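Local atomic coordinates of trichothecene 15-O-acetyltransferase TRI3 (Fusarium sporotrichioides, PDB entry 3FOT), a protein that acetylates the 15-hydroxyl of trichothecene intermediates in the biosynthesis of fungal mycotoxins such as T-2 toxin. Residues A[257-260]-A[261-265]; A[418-421]-A[422-426]. All coordinates share one frame; numbering follows the deposited sequence.

Contact 1: residues A[257-260]-A[261-265]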
# COMPACT_ATOMS: atom_id res chain seq x y z
N SER A 257 16.99 16.10 -7.13
CA SER A 257 16.76 17.14 -8.12
C SER A 257 15.47 16.92 -8.90
O SER A 257 14.68 17.86 -9.06
CB SER A 257 17.96 17.26 -9.07
OG SER A 257 19.05 17.83 -8.37
N ALA A 258 15.23 15.67 -9.34
CA ALA A 258 13.97 15.30 -10.00
C ALA A 258 12.75 15.48 -9.09
O ALA A 258 11.68 15.93 -9.53
CB ALA A 258 14.02 13.88 -10.50
N LEU A 259 12.92 15.12 -7.82
CA LEU A 259 11.86 15.28 -6.83
C LEU A 259 11.43 16.73 -6.70
O LEU A 259 10.25 17.05 -6.80
CB LEU A 259 12.36 14.75 -5.48
CG LEU A 259 11.42 14.86 -4.30
CD1 LEU A 259 10.20 13.95 -4.55
CD2 LEU A 259 12.16 14.44 -3.05
N VAL A 260 12.40 17.60 -6.48
CA VAL A 260 12.12 19.00 -6.25
C VAL A 260 11.51 19.62 -7.49
O VAL A 260 10.56 20.39 -7.38
CB VAL A 260 13.36 19.76 -5.78
CG1 VAL A 260 13.03 21.24 -5.48
CG2 VAL A 260 13.90 19.10 -4.52
N ALA A 261 12.04 19.27 -8.67
CA ALA A 261 11.50 19.77 -9.93
C ALA A 261 10.09 19.26 -10.21
O ALA A 261 9.28 19.99 -10.79
CB ALA A 261 12.42 19.43 -11.11
N ASN A 262 9.81 18.01 -9.84
CA ASN A 262 8.45 17.48 -9.98
C ASN A 262 7.45 18.28 -9.15
O ASN A 262 6.32 18.47 -9.58
CB ASN A 262 8.37 15.98 -9.64
CG ASN A 262 6.96 15.41 -9.82
OD1 ASN A 262 6.39 15.49 -10.90
ND2 ASN A 262 6.39 14.84 -8.76
N TYR A 263 7.85 18.76 -7.97
CA TYR A 263 6.96 19.60 -7.16
C TYR A 263 6.58 20.89 -7.90
O TYR A 263 5.47 21.40 -7.75
CB TYR A 263 7.58 19.94 -5.79
CG TYR A 263 7.65 18.79 -4.80
CD1 TYR A 263 6.50 18.08 -4.44
CD2 TYR A 263 8.86 18.44 -4.19
CE1 TYR A 263 6.56 17.03 -3.53
CE2 TYR A 263 8.93 17.39 -3.27
CZ TYR A 263 7.78 16.69 -2.95
OH TYR A 263 7.82 15.65 -2.04
N LYS A 264 7.50 21.39 -8.72
CA LYS A 264 7.39 22.70 -9.36
C LYS A 264 6.94 22.64 -10.83
O LYS A 264 6.76 23.67 -11.47
CB LYS A 264 8.74 23.44 -9.26
CG LYS A 264 9.15 23.81 -7.84
CD LYS A 264 10.63 24.15 -7.76
CE LYS A 264 10.99 24.72 -6.41
NZ LYS A 264 12.47 24.86 -6.25
N SER A 265 6.78 21.44 -11.35
CA SER A 265 6.54 21.28 -12.79
C SER A 265 5.10 21.56 -13.19
O SER A 265 4.16 21.45 -12.38
CB SER A 265 6.95 19.88 -13.26
OG SER A 265 6.02 18.90 -12.84
O HOH W 1 7.80 15.34 -6.38

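Contact 2: residues A[418-421]-A[422-426]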
# COMPACT_ATOMS: atom_id res chain seq x y z
N ALA A 418 11.17 13.46 3.40
CA ALA A 418 10.44 13.70 4.65
C ALA A 418 10.75 15.08 5.23
O ALA A 418 9.84 15.84 5.63
CB ALA A 418 10.78 12.60 5.66
N SER A 419 12.03 15.43 5.23
CA SER A 419 12.48 16.74 5.69
C SER A 419 11.94 17.86 4.81
O SER A 419 11.49 18.91 5.33
CB SER A 419 14.00 16.77 5.70
OG SER A 419 14.45 16.18 6.90
N TYR A 420 11.95 17.64 3.49
CA TYR A 420 11.38 18.61 2.53
C TYR A 420 9.89 18.83 2.80
O TYR A 420 9.40 19.97 2.84
CB TYR A 420 11.59 18.13 1.08
CG TYR A 420 11.21 19.16 0.04
CD1 TYR A 420 12.17 20.03 -0.50
CD2 TYR A 420 9.89 19.29 -0.40
CE1 TYR A 420 11.82 20.98 -1.45
CE2 TYR A 420 9.52 20.24 -1.34
CZ TYR A 420 10.50 21.08 -1.87
OH TYR A 420 10.13 22.02 -2.80
N LEU A 421 9.16 17.73 3.00
CA LEU A 421 7.72 17.83 3.22
C LEU A 421 7.34 18.46 4.56
O LEU A 421 6.28 19.08 4.68
CB LEU A 421 7.05 16.47 3.08
CG LEU A 421 7.06 15.96 1.65
CD1 LEU A 421 6.73 14.46 1.69
CD2 LEU A 421 6.09 16.73 0.76
N HIS A 422 8.21 18.29 5.55
CA HIS A 422 8.03 18.95 6.83
C HIS A 422 8.20 20.46 6.63
O HIS A 422 7.42 21.26 7.16
CB HIS A 422 9.01 18.43 7.89
CG HIS A 422 8.90 19.14 9.20
ND1 HIS A 422 7.72 19.19 9.92
CD2 HIS A 422 9.79 19.87 9.90
CE1 HIS A 422 7.90 19.91 11.01
NE2 HIS A 422 9.15 20.34 11.02
N ALA A 423 9.22 20.83 5.86
CA ALA A 423 9.53 22.25 5.65
C ALA A 423 8.53 22.92 4.71
O ALA A 423 8.29 24.13 4.80
CB ALA A 423 10.94 22.42 5.14
N LYS A 424 7.96 22.13 3.80
CA LYS A 424 6.99 22.64 2.83
C LYS A 424 5.68 21.88 2.87
O LYS A 424 5.51 20.90 2.14
CB LYS A 424 7.56 22.58 1.40
CG LYS A 424 8.22 23.85 0.96
CD LYS A 424 9.71 23.71 1.03
CE LYS A 424 10.39 24.89 0.37
NZ LYS A 424 11.85 24.62 0.28
N PRO A 425 4.74 22.32 3.73
CA PRO A 425 3.44 21.64 3.85
C PRO A 425 2.51 21.79 2.64
O PRO A 425 1.52 21.05 2.52
CB PRO A 425 2.83 22.30 5.11
CG PRO A 425 3.44 23.64 5.18
CD PRO A 425 4.85 23.47 4.65
N ILE A 426 2.80 22.74 1.75
CA ILE A 426 2.02 22.92 0.51
C ILE A 426 3.02 22.88 -0.64
O ILE A 426 3.35 23.92 -1.20
CB ILE A 426 1.21 24.24 0.54
CG1 ILE A 426 0.31 24.30 1.79
CG2 ILE A 426 0.36 24.42 -0.72
CD1 ILE A 426 -0.29 25.65 2.07

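Contact 1: residues A[257-260]-A[261-265]
From S257 to N262 the backbone keeps regular i to i+4 helical bonding, A261 N giving to S257 O and N262 N to A258 O at 2.8 Å. This is the last part of the long alpha helix 246-264. The ladder slackens as the helix runs out. Y263 N still reaches L259 O at 3.2 Å, but the bond from K264 N to V260 O is weak and long at 3.5 Å, and Y263 N also makes a weak bond to V260 O.

Two i to i+4 side-chain pairs run along the helix. L259 and Y263 lie side by side on the buried flank. CG of L259 touches CE2 of Y263 at 3.7 Å, and its CD1 reaches on to the phenol end. The Y263 side chain leaves beside its own backbone N (chi1 -72°), which carries the ring back along the helix to L259. This flank faces helix 406-423, where L259 meets E417 and Y263 meets L421.

On the more open flank V260 and K264 also run side by side, though V260 meets Y420 of helix 406-423 as well. The lysine chain is extended beyond CG. Its alkyl part passes over V260 O, and NZ comes to 3.7 Å from CG1 of V260.

A water donates to L259 O at 3.0 Å, so this carbonyl takes both a backbone N-H and a water. The same water sits over the centre of one face of the Y263 ring and accepts from N262 ND2 at 2.8 Å.

Contact 2: residues A[418-421]-A[422-426]
Y420 and K424 meet at the C-terminal end of helix 406-423, one turn apart. CD of K424 sits over one face of the tyrosine ring, toward its rim. It stands 4.2 Å from the ring centroid and 20° off the normal, a CH-pi contact. The Y420 ring reaches this position with CG anti to the backbone N (chi1 -172°). The lysine bends at chi2 (103°), and its CB and CD both stay close to the ring. NZ ends 4.0 Å from CE1, so the amine lies near the ring without a bond to it.

The backbone is firm here. H422 N bonds to A418 O at 2.9 Å, A423 N to S419 O, and K424 N to Y420 O at 2.8 Å. K424 is also the first residue to leave helical angles.

The packed side holds A418 and L421, both buried, and one face of Y420. A418 rests on A38 and I39 of helix 36-41. L421 touches I39, L42, P427 and Y263. The face of Y420 away from K424 packs on helix 246-264, at Y263 and V260.

The other side is looser. A423, K424 and P425 are exposed, and the methyl of A423 only brushes backbone oxygens, 3.6 Å from S419 O. H422 is exposed too, but its ND1 is hydrogen-bonded to E44, and its side chain touches L42 and V102.

The whole is a helix C-terminus with an i to i+4 lysine-over-tyrosine CH-pi contact, about two to three turns past H414, which binds 15-deacetylcalonectrin.

Contact 1 ends helix 246-264 and contact 2 ends helix 406-423. They come in that order, about 150 residues apart along the chain, yet their centres lie only 13 Å apart. The two helix ends pack against each other. The rings of Y263 and Y420 meet with nearly parallel planes, CD2 of Y263 lying 3.4 Å from CE2 of Y420. Beside them OH of Y263 touches CD2 of L421, while F428, just past contact 2, meets the Y263 ring edge-to-face. H414 is on helix 406-423 itself. The side chains of L259 and A418 come within about 7 Å and 6 Å of that of H414, so the paired helices probably help to frame the trichothecene-binding site.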